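Local coordinates for protein SPT6 (Antonospora locustae, PDB 2XP1) that forms the tandem SH2 module of a transcription elongation factor and histone chaperone and probably lets it interact with RNA polymerase II, at residues K18-V22 with T23-N27; I51-A54 with S55-V59; A140-N143 with G144-E148; M156-N160 with N161-K165. All coordinates share one frame; numbering follows the deposited sequence.

Interaction 1: residues K18-V22 with T23-N27; sequences KNFNV and TESEN
A capping box between Asn21 and Glu24 starts helix 22-31, the first helix of the tandem SH2 unit. Asn21 is the N-cap: its OD1 takes the backbone N-H of Glu24 in a nearly straight bond, Glu24 N to Asn21 OD1 2.7 Å. In return, OE1 of Glu24 accepts from Asn21 N at 3.2 Å, met on the anti side of the carboxylate and 30° out of its plane. Asn21 CG sits between its own backbone N and carbonyl carbon (chi1 61°), which turns the amide back over the helix start; amide and carboxylate lie stacked, their planes 17° apart. Behind the cap, Asn21 O is gripped twice by one residue, by Ser25 N at 3.1 Å and by Ser25 OG at 2.6 Å, from opposite faces of the carbonyl plane. CB of Phe20 leans on this hydroxyl, 3.2 Å from Ser25 OG, while the ring passes beside Glu24 CB and also meets the ring of Tyr28. The next helical bond joins Glu26 N to Val22 O. Each partner of the box thus satisfies the other's main-chain N-H at the helix start, and the negative Glu24 carboxylate there would probably interact favourably with the helix dipole.

Interaction 2: residues I51-A54 with S55-V59; sequences IKFA and SDVFV
Ile51 and Val59 pair near the turn of the beta hairpin of strands 46-52 and 57-65, neighbours in the mixed sheet of the N-terminal half of the tandem SH2 unit. Each donates its N-H to the other's carbonyl oxygen in the carbonyl plane, both at 2.8 Å. Closer to the turn the register slips by one residue. Phe53 and Ala54 both face Val57 in a classic beta bulge, where Val57 O takes a firm bond from Phe53 N at 2.7 Å and a weak one from Ala54 N. A type I turn from Ala54 to Val57 closes the hairpin.

Phe58 lies on the same face as Lys52. Its CB passes Ile51 O at 4.1 Å; CD2 comes up against the CA and CB of Lys52; CE2 rests 3.7 Å from Lys52 CB and also touches CG; at the far end CZ approaches Ala54 O, which stands over one face toward the rim. With CG anti to the carbonyl carbon (chi1 -59°), the ring runs alongside the lysine chain. Were Phe58 an alanine, Lys52 CB and CG are likely to lose the ring they rest on, with a gap opened beneath helix 22-31. Elsewhere Val59 CG2 sits over the face of the Phe53 ring in a CH-pi contact, 3.8 Å from its centroid.

Around the hairpin, Phe58 packs on Glu26, Leu29 and Arg30 of helix 22-31, and Lys52 NZ bonds to Leu29 O and Asp34 O. Ile51 and Phe53 lean on helix 80-100, and the Phe53 ring meets Phe129 of strand 124-129 edge-to-face.

Interaction 3: residues A140-N143 with G144-E148; sequences AYNN and GSILE
Ala140 and Glu148 face each other as a non-hydrogen-bonded pair a few residues from the turn of the antiparallel hairpin of strands 136-142 and 146-153, part of the five-stranded sheet in the C-terminal half of the tandem SH2 unit. Ala140 CA comes 3.4 Å from Leu147 O in a CA-H...O contact, and its side chain touches Leu115 of helix 112-116.

Tyr141 pairs with Leu147 by two backbone bonds: Tyr141 N to Leu147 O at 3.0 Å, and Leu147 N to Tyr141 O. On the face these two residues share, the tyrosine ring lies against the leucine side chain. Its CG stands between backbone N and carbonyl carbon (chi1 66°), swinging the ring across the strand so that Leu147 CB lies over one face, 4.1 Å from the centroid and 25° off the normal. Leu147 CD1 continues out to the phenol end, 3.7 Å from Tyr141 CZ and 3.2 Å from Tyr141 OH. Tyr125 of strand 124-129 is a further neighbour of Tyr141.

Asn142 returns to the face of Ala140. Its amide carbon CG packs against Ile146 CG1 at 3.7 Å, ND2 donates to Leu115 O, and OD1 reaches into the turn, where it accepts a weak bond from Gly144 N. The backbone angles of Gly144 (phi 141°) call for glycine, because a CB would be jammed against Asn143 O. At the tip, Asn143 OD1 accepts the other weak bond of the turn, from Ser145 N at 3.3 Å.

Interaction 4: residues M156-N160 with N161-K165; sequences MLTYN and NSTFK
Met156 and Thr163 cross at about a right angle at the open end of a tight hairpin whose second strand, 162-164, is an outer strand of the C-terminal antiparallel sheet. The methionine is bent at chi2 and chi3 (-73° and -74°), which folds its thioether back over the second strand: CE lies 3.6 Å from Thr163 CG2 and also reaches Lys165 N. With only a methyl group in place of the Met156 thioether, as in alanine, Thr163 CG2 would probably lose much of its apolar partner and a gap open next to Asn161 of the second subunit. Thr158 and Thr163 instead lie side by side, pointing the same way, in a close methyl-to-hydroxyl contact, Thr158 CG2 to Thr163 OG1 3.1 Å, which is not a hydrogen bond. On the other face Leu157 CB meets Phe164 CB, and Tyr159 CB touches the Phe164 ring at its edge, 3.9 Å from CE1. Both aromatic rings meet Phe170 of helix 167-175 edge-to-face, and Tyr159 OH bonds to Glu149.

Leu157 and Phe164 exchange two backbone bonds, as do Tyr159 and Ser162 across a type II' turn. The chemistry is thus divided: aromatic and aliphatic groups join the hairpin to helix 167-175, while Met156, Asn161, Thr163 and Lys165 pack against the second subunit.

The four contacts follow one another along the chain, two in each half of the tandem SH2 unit. Interactions 1 and 2 have centres about 13 Å apart and touch by packing: Glu26 OE2, hydrogen-bonded to His60 NE2, lies 3.4 Å from Phe58 CB, bringing the first helix onto the hairpin of the six-stranded sheet. Interactions 3 and 4 share the five-stranded sheet, where strands 146-153 and 157-159 are neighbours; their nearest atoms are about 7 Å apart. Interaction 2 comes within about 8 Å of interaction 4, nearest atoms, whereas 18-27 and 140-148 are about 37 Å apart between centres. Bound sulfates, probably from crystallisation, lie about 5 Å from the side chains of Val22 and Glu148.

Interaction 1: residues K18-V22 with T23-N27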
loop_
_atom_site.group_PDB
_atom_site.type_symbol
_atom_site.label_atom_id
_atom_site.label_comp_id
_atom_site.label_asym_id
_atom_site.label_seq_id
_atom_site.Cartn_x
_atom_site.Cartn_y
_atom_site.Cartn_z
ATOM N N LYS A 18 -10.597 -7.893 24.469
ATOM C CA LYS A 18 -10.505 -8.951 25.465
ATOM C C LYS A 18 -9.314 -8.647 26.360
ATOM O O LYS A 18 -8.237 -8.244 25.889
ATOM C CB LYS A 18 -10.328 -10.325 24.812
ATOM C CG LYS A 18 -11.489 -10.784 23.889
ATOM C CD LYS A 18 -12.458 -11.779 24.559
ATOM C CE LYS A 18 -13.451 -12.441 23.577
ATOM N NZ LYS A 18 -14.344 -11.439 22.835
ATOM N N ASN A 19 -9.521 -8.823 27.658
ATOM C CA ASN A 19 -8.487 -8.590 28.631
ATOM C C ASN A 19 -7.590 -9.811 28.676
ATOM O O ASN A 19 -7.642 -10.579 29.625
ATOM C CB ASN A 19 -9.122 -8.295 30.011
ATOM C CG ASN A 19 -8.072 -7.966 31.103
ATOM O OD1 ASN A 19 -7.020 -7.361 30.818
ATOM N ND2 ASN A 19 -8.358 -8.379 32.362
ATOM N N PHE A 20 -6.807 -10.025 27.627
ATOM C CA PHE A 20 -5.896 -11.176 27.548
ATOM C C PHE A 20 -4.484 -10.711 27.329
ATOM O O PHE A 20 -4.258 -9.671 26.728
ATOM C CB PHE A 20 -6.206 -12.037 26.318
ATOM C CG PHE A 20 -7.527 -12.762 26.359
ATOM C CD1 PHE A 20 -8.142 -13.090 27.556
ATOM C CD2 PHE A 20 -8.128 -13.156 25.181
ATOM C CE1 PHE A 20 -9.346 -13.783 27.558
ATOM C CE2 PHE A 20 -9.318 -13.853 25.179
ATOM C CZ PHE A 20 -9.931 -14.162 26.360
ATOM N N ASN A 21 -3.526 -11.527 27.743
ATOM C CA ASN A 21 -2.130 -11.351 27.356
ATOM C C ASN A 21 -1.902 -12.145 26.080
ATOM O O ASN A 21 -2.856 -12.690 25.514
ATOM C CB ASN A 21 -1.198 -11.841 28.499
ATOM C CG ASN A 21 -1.378 -13.315 28.813
ATOM O OD1 ASN A 21 -1.805 -14.102 27.955
ATOM N ND2 ASN A 21 -1.050 -13.703 30.046
ATOM N N VAL A 22 -0.650 -12.246 25.631
ATOM C CA VAL A 22 -0.317 -13.079 24.461
ATOM C C VAL A 22 -0.833 -14.541 24.591
ATOM O O VAL A 22 -1.661 -14.964 23.779
ATOM C CB VAL A 22 1.214 -13.055 24.107
ATOM C CG1 VAL A 22 1.549 -14.127 23.044
ATOM C CG2 VAL A 22 1.659 -11.659 23.631
ATOM N N THR A 23 -0.386 -15.289 25.610
ATOM C CA THR A 23 -0.764 -16.717 25.723
ATOM C C THR A 23 -2.272 -16.940 25.782
ATOM O O THR A 23 -2.804 -17.784 25.054
ATOM C CB THR A 23 -0.023 -17.478 26.882
ATOM O OG1 THR A 23 1.258 -17.891 26.411
ATOM C CG2 THR A 23 -0.765 -18.744 27.300
ATOM N N GLU A 24 -2.956 -16.153 26.602
ATOM C CA GLU A 24 -4.403 -16.265 26.742
ATOM C C GLU A 24 -5.138 -16.006 25.422
ATOM O O GLU A 24 -6.121 -16.708 25.115
ATOM C CB GLU A 24 -4.924 -15.349 27.861
ATOM C CG GLU A 24 -4.524 -15.835 29.252
ATOM C CD GLU A 24 -4.459 -14.715 30.309
ATOM O OE1 GLU A 24 -4.607 -13.520 29.958
ATOM O OE2 GLU A 24 -4.228 -15.045 31.501
ATOM N N SER A 25 -4.641 -15.043 24.635
ATOM C CA SER A 25 -5.231 -14.710 23.318
ATOM C C SER A 25 -5.125 -15.863 22.357
ATOM O O SER A 25 -6.093 -16.235 21.710
ATOM C CB SER A 25 -4.494 -13.546 22.700
ATOM O OG SER A 25 -4.635 -12.457 23.573
ATOM N N GLU A 26 -3.922 -16.417 22.274
ATOM C CA GLU A 26 -3.644 -17.486 21.362
ATOM C C GLU A 26 -4.388 -18.709 21.855
ATOM O O GLU A 26 -5.062 -19.368 21.080
ATOM C CB GLU A 26 -2.148 -17.718 21.269
ATOM C CG GLU A 26 -1.407 -16.484 20.777
ATOM C CD GLU A 26 0.013 -16.781 20.334
ATOM O OE1 GLU A 26 0.516 -17.877 20.684
ATOM O OE2 GLU A 26 0.630 -15.913 19.646
ATOM N N ASN A 27 -4.327 -18.972 23.151
ATOM C CA ASN A 27 -5.151 -20.044 23.742
ATOM C C ASN A 27 -6.604 -19.934 23.367
ATOM O O ASN A 27 -7.199 -20.893 22.859
ATOM C CB ASN A 27 -5.049 -20.076 25.255
ATOM C CG ASN A 27 -4.298 -21.264 25.731
ATOM O OD1 ASN A 27 -3.719 -21.991 24.926
ATOM N ND2 ASN A 27 -4.307 -21.497 27.033
#

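Interaction 2: residues I51-A54 with S55-V59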
loop_
_atom_site.group_PDB
_atom_site.type_symbol
_atom_site.label_atom_id
_atom_site.label_comp_id
_atom_site.label_asym_id
_atom_site.label_seq_id
_atom_site.Cartn_x
_atom_site.Cartn_y
_atom_site.Cartn_z
ATOM N N ILE A 51 -4.694 -11.839 15.016
ATOM C CA ILE A 51 -5.343 -12.622 13.966
ATOM C C ILE A 51 -4.741 -14.037 13.934
ATOM O O ILE A 51 -3.517 -14.194 13.847
ATOM C CB ILE A 51 -5.135 -11.986 12.591
ATOM C CG1 ILE A 51 -5.545 -10.491 12.592
ATOM C CG2 ILE A 51 -5.929 -12.705 11.567
ATOM C CD1 ILE A 51 -5.182 -9.736 11.294
ATOM N N LYS A 52 -5.586 -15.057 14.021
ATOM C CA LYS A 52 -5.157 -16.452 13.938
ATOM C C LYS A 52 -4.972 -16.812 12.459
ATOM O O LYS A 52 -5.933 -16.829 11.694
ATOM C CB LYS A 52 -6.235 -17.345 14.580
ATOM C CG LYS A 52 -6.216 -18.811 14.164
ATOM C CD LYS A 52 -7.187 -19.690 14.988
ATOM C CE LYS A 52 -8.656 -19.495 14.585
ATOM N NZ LYS A 52 -9.609 -20.124 15.605
ATOM N N PHE A 53 -3.742 -17.058 12.032
ATOM C CA PHE A 53 -3.516 -17.437 10.623
ATOM C C PHE A 53 -3.767 -18.917 10.441
ATOM O O PHE A 53 -4.323 -19.325 9.416
ATOM C CB PHE A 53 -2.121 -17.038 10.157
ATOM C CG PHE A 53 -2.070 -15.664 9.561
ATOM C CD1 PHE A 53 -2.810 -14.625 10.118
ATOM C CD2 PHE A 53 -1.256 -15.388 8.490
ATOM C CE1 PHE A 53 -2.763 -13.351 9.579
ATOM C CE2 PHE A 53 -1.225 -14.112 7.927
ATOM C CZ PHE A 53 -1.964 -13.111 8.473
ATOM N N ALA A 54 -3.398 -19.690 11.465
ATOM C CA ALA A 54 -3.527 -21.130 11.523
ATOM C C ALA A 54 -3.355 -21.475 12.993
ATOM O O ALA A 54 -2.888 -20.638 13.781
ATOM C CB ALA A 54 -2.436 -21.814 10.698
ATOM N N SER A 55 -3.745 -22.697 13.338
ATOM C CA SER A 55 -3.650 -23.279 14.687
ATOM C C SER A 55 -2.481 -22.835 15.578
ATOM O O SER A 55 -2.632 -22.717 16.799
ATOM C CB SER A 55 -3.573 -24.796 14.557
ATOM O OG SER A 55 -4.772 -25.335 14.035
ATOM N N ASP A 56 -1.308 -22.659 14.976
ATOM C CA ASP A 56 -0.140 -22.238 15.721
ATOM C C ASP A 56 0.499 -21.027 15.088
ATOM O O ASP A 56 1.651 -20.740 15.370
ATOM C CB ASP A 56 0.887 -23.370 15.832
ATOM C CG ASP A 56 1.490 -23.739 14.501
ATOM O OD1 ASP A 56 0.841 -23.493 13.455
ATOM O OD2 ASP A 56 2.608 -24.294 14.503
ATOM N N VAL A 57 -0.236 -20.305 14.243
ATOM C CA VAL A 57 0.285 -19.045 13.683
ATOM C C VAL A 57 -0.578 -17.873 14.061
ATOM O O VAL A 57 -1.735 -17.777 13.646
ATOM C CB VAL A 57 0.457 -19.107 12.170
ATOM C CG1 VAL A 57 1.103 -17.806 11.662
ATOM C CG2 VAL A 57 1.311 -20.340 11.783
ATOM N N PHE A 58 -0.021 -16.966 14.845
ATOM C CA PHE A 58 -0.776 -15.791 15.250
ATOM C C PHE A 58 -0.071 -14.486 14.876
ATOM O O PHE A 58 1.138 -14.362 15.044
ATOM C CB PHE A 58 -1.103 -15.867 16.746
ATOM C CG PHE A 58 -1.901 -17.079 17.104
ATOM C CD1 PHE A 58 -1.265 -18.260 17.443
ATOM C CD2 PHE A 58 -3.293 -17.056 17.071
ATOM C CE1 PHE A 58 -1.993 -19.404 17.742
ATOM C CE2 PHE A 58 -4.029 -18.203 17.359
ATOM C CZ PHE A 58 -3.381 -19.371 17.704
ATOM N N VAL A 59 -0.818 -13.522 14.349
ATOM C CA VAL A 59 -0.220 -12.252 14.039
ATOM C C VAL A 59 -0.756 -11.232 15.036
ATOM O O VAL A 59 -1.984 -11.112 15.217
ATOM C CB VAL A 59 -0.577 -11.840 12.615
ATOM C CG1 VAL A 59 -0.260 -10.408 12.389
ATOM C CG2 VAL A 59 0.220 -12.691 11.629
#

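Interaction 3: residues A140-N143 with G144-E148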
loop_
_atom_site.group_PDB
_atom_site.type_symbol
_atom_site.label_atom_id
_atom_site.label_comp_id
_atom_site.label_asym_id
_atom_site.label_seq_id
_atom_site.Cartn_x
_atom_site.Cartn_y
_atom_site.Cartn_z
ATOM N N ALA A 140 7.422 -22.374 -1.402
ATOM C CA ALA A 140 8.496 -23.362 -1.478
ATOM C C ALA A 140 8.499 -24.013 -2.842
ATOM O O ALA A 140 7.454 -24.405 -3.349
ATOM C CB ALA A 140 8.322 -24.447 -0.415
ATOM N N TYR A 141 9.671 -24.138 -3.442
ATOM C CA TYR A 141 9.724 -24.778 -4.729
ATOM C C TYR A 141 10.941 -25.641 -4.958
ATOM O O TYR A 141 12.004 -25.366 -4.423
ATOM C CB TYR A 141 9.514 -23.779 -5.853
ATOM C CG TYR A 141 10.577 -22.742 -6.019
ATOM C CD1 TYR A 141 11.522 -22.869 -7.039
ATOM C CD2 TYR A 141 10.612 -21.598 -5.214
ATOM C CE1 TYR A 141 12.514 -21.913 -7.236
ATOM C CE2 TYR A 141 11.598 -20.612 -5.413
ATOM C CZ TYR A 141 12.545 -20.787 -6.438
ATOM O OH TYR A 141 13.535 -19.853 -6.679
ATOM N N ASN A 142 10.765 -26.679 -5.769
ATOM C CA ASN A 142 11.825 -27.615 -6.080
ATOM C C ASN A 142 12.078 -27.710 -7.596
ATOM O O ASN A 142 11.208 -28.168 -8.370
ATOM C CB ASN A 142 11.511 -28.979 -5.454
ATOM C CG ASN A 142 12.743 -29.862 -5.304
ATOM O OD1 ASN A 142 13.866 -29.446 -5.589
ATOM N ND2 ASN A 142 12.531 -31.094 -4.857
ATOM N N ASN A 143 13.272 -27.249 -7.995
ATOM C CA ASN A 143 13.751 -27.249 -9.386
ATOM C C ASN A 143 15.050 -28.066 -9.531
ATOM O O ASN A 143 15.717 -28.015 -10.551
ATOM C CB ASN A 143 13.984 -25.806 -9.867
ATOM C CG ASN A 143 15.120 -25.092 -9.105
ATOM O OD1 ASN A 143 15.690 -25.626 -8.147
ATOM N ND2 ASN A 143 15.448 -23.881 -9.539
ATOM N N GLY A 144 15.372 -28.838 -8.502
ATOM C CA GLY A 144 16.676 -29.456 -8.350
ATOM C C GLY A 144 16.979 -29.343 -6.872
ATOM O O GLY A 144 17.155 -30.361 -6.190
ATOM N N SER A 145 17.001 -28.102 -6.375
ATOM C CA SER A 145 17.029 -27.839 -4.925
ATOM C C SER A 145 15.775 -27.101 -4.392
ATOM O O SER A 145 15.198 -26.242 -5.076
ATOM C CB SER A 145 18.333 -27.123 -4.494
ATOM O OG SER A 145 18.775 -26.158 -5.446
ATOM N N ILE A 146 15.362 -27.455 -3.177
ATOM C CA ILE A 146 14.249 -26.788 -2.502
ATOM C C ILE A 146 14.652 -25.368 -2.024
ATOM O O ILE A 146 15.471 -25.227 -1.112
ATOM C CB ILE A 146 13.676 -27.660 -1.336
ATOM C CG1 ILE A 146 13.493 -29.110 -1.785
ATOM C CG2 ILE A 146 12.323 -27.127 -0.843
ATOM C CD1 ILE A 146 13.460 -30.132 -0.636
ATOM N N LEU A 147 14.082 -24.339 -2.671
ATOM C CA LEU A 147 14.238 -22.916 -2.288
ATOM C C LEU A 147 12.939 -22.403 -1.640
ATOM O O LEU A 147 11.909 -23.055 -1.752
ATOM C CB LEU A 147 14.612 -22.034 -3.501
ATOM C CG LEU A 147 15.612 -22.452 -4.601
ATOM C CD1 LEU A 147 16.068 -21.227 -5.352
ATOM C CD2 LEU A 147 16.834 -23.168 -4.057
ATOM N N GLU A 148 12.988 -21.246 -0.966
ATOM C CA GLU A 148 11.823 -20.719 -0.248
ATOM C C GLU A 148 11.779 -19.223 -0.365
ATOM O O GLU A 148 12.822 -18.598 -0.398
ATOM C CB GLU A 148 11.902 -21.020 1.234
ATOM C CG GLU A 148 11.575 -22.410 1.635
ATOM C CD GLU A 148 11.993 -22.660 3.067
ATOM O OE1 GLU A 148 12.470 -21.719 3.741
ATOM O OE2 GLU A 148 11.858 -23.803 3.525
#

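Interaction 4: residues M156-N160 with N161-K165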
loop_
_atom_site.group_PDB
_atom_site.type_symbol
_atom_site.label_atom_id
_atom_site.label_comp_id
_atom_site.label_asym_id
_atom_site.label_seq_id
_atom_site.Cartn_x
_atom_site.Cartn_y
_atom_site.Cartn_z
ATOM N N MET A 156 -3.625 -8.012 0.312
ATOM C CA MET A 156 -3.070 -8.542 -0.893
ATOM C C MET A 156 -1.977 -9.462 -0.492
ATOM O O MET A 156 -1.632 -9.564 0.663
ATOM C CB MET A 156 -2.508 -7.424 -1.795
ATOM C CG MET A 156 -3.504 -6.344 -2.120
ATOM S SD MET A 156 -4.813 -6.796 -3.285
ATOM C CE MET A 156 -3.984 -6.831 -4.847
ATOM N N LEU A 157 -1.457 -10.145 -1.485
ATOM C CA LEU A 157 -0.231 -10.882 -1.372
ATOM C C LEU A 157 0.857 -9.969 -1.903
ATOM O O LEU A 157 0.722 -9.406 -3.014
ATOM C CB LEU A 157 -0.331 -12.153 -2.213
ATOM C CG LEU A 157 -1.418 -13.113 -1.696
ATOM C CD1 LEU A 157 -1.537 -14.435 -2.485
ATOM C CD2 LEU A 157 -1.047 -13.447 -0.290
ATOM N N THR A 158 1.928 -9.808 -1.110
ATOM C CA THR A 158 3.023 -8.938 -1.517
ATOM C C THR A 158 4.318 -9.714 -1.604
ATOM O O THR A 158 4.629 -10.533 -0.758
ATOM C CB THR A 158 3.133 -7.730 -0.611
ATOM O OG1 THR A 158 2.887 -8.150 0.734
ATOM C CG2 THR A 158 2.069 -6.768 -0.980
ATOM N N TYR A 159 5.044 -9.474 -2.676
ATOM C CA TYR A 159 6.216 -10.228 -3.002
ATOM C C TYR A 159 7.211 -9.221 -3.581
ATOM O O TYR A 159 7.070 -8.770 -4.729
ATOM C CB TYR A 159 5.847 -11.325 -4.014
ATOM C CG TYR A 159 7.036 -11.954 -4.711
ATOM C CD1 TYR A 159 7.725 -13.007 -4.124
ATOM C CD2 TYR A 159 7.486 -11.484 -5.939
ATOM C CE1 TYR A 159 8.826 -13.591 -4.746
ATOM C CE2 TYR A 159 8.604 -12.072 -6.572
ATOM C CZ TYR A 159 9.255 -13.125 -5.959
ATOM O OH TYR A 159 10.340 -13.714 -6.555
ATOM N N ASN A 160 8.202 -8.839 -2.777
ATOM C CA ASN A 160 9.190 -7.846 -3.196
ATOM C C ASN A 160 8.478 -6.554 -3.484
ATOM O O ASN A 160 7.756 -6.006 -2.656
ATOM C CB ASN A 160 9.936 -8.282 -4.474
ATOM C CG ASN A 160 10.968 -9.341 -4.219
ATOM O OD1 ASN A 160 11.147 -9.771 -3.093
ATOM N ND2 ASN A 160 11.679 -9.753 -5.267
ATOM N N ASN A 161 8.679 -6.083 -4.697
ATOM C CA ASN A 161 8.030 -4.883 -5.177
ATOM C C ASN A 161 6.532 -5.130 -5.400
ATOM O O ASN A 161 5.691 -4.271 -5.085
ATOM C CB ASN A 161 8.733 -4.450 -6.455
ATOM C CG ASN A 161 10.172 -4.003 -6.196
ATOM O OD1 ASN A 161 10.420 -3.175 -5.324
ATOM N ND2 ASN A 161 11.122 -4.544 -6.956
ATOM N N SER A 162 6.213 -6.346 -5.853
ATOM C CA SER A 162 4.947 -6.656 -6.503
ATOM C C SER A 162 3.807 -7.059 -5.557
ATOM O O SER A 162 4.033 -7.413 -4.435
ATOM C CB SER A 162 5.212 -7.734 -7.545
ATOM O OG SER A 162 6.221 -7.288 -8.436
ATOM N N THR A 163 2.589 -7.035 -6.063
ATOM C CA THR A 163 1.386 -7.177 -5.275
ATOM C C THR A 163 0.362 -8.011 -6.064
ATOM O O THR A 163 0.260 -7.866 -7.278
ATOM C CB THR A 163 0.892 -5.755 -4.826
ATOM O OG1 THR A 163 1.670 -5.326 -3.698
ATOM C CG2 THR A 163 -0.553 -5.717 -4.422
ATOM N N PHE A 164 -0.349 -8.911 -5.367
ATOM C CA PHE A 164 -1.298 -9.886 -5.977
ATOM C C PHE A 164 -2.593 -10.113 -5.161
ATOM O O PHE A 164 -2.570 -10.172 -3.916
ATOM C CB PHE A 164 -0.602 -11.240 -6.215
ATOM C CG PHE A 164 0.739 -11.123 -6.888
ATOM C CD1 PHE A 164 1.906 -11.122 -6.131
ATOM C CD2 PHE A 164 0.830 -10.967 -8.273
ATOM C CE1 PHE A 164 3.131 -10.991 -6.727
ATOM C CE2 PHE A 164 2.070 -10.829 -8.892
ATOM C CZ PHE A 164 3.225 -10.841 -8.111
ATOM N N LYS A 165 -3.727 -10.228 -5.858
ATOM C CA LYS A 165 -4.990 -10.555 -5.183
ATOM C C LYS A 165 -5.053 -11.996 -4.626
ATOM O O LYS A 165 -5.701 -12.241 -3.605
ATOM C CB LYS A 165 -6.215 -10.211 -6.060
ATOM C CG LYS A 165 -6.403 -10.983 -7.347
ATOM C CD LYS A 165 -7.884 -10.935 -7.723
ATOM C CE LYS A 165 -8.202 -11.595 -9.059
ATOM N NZ LYS A 165 -9.616 -11.343 -9.468
#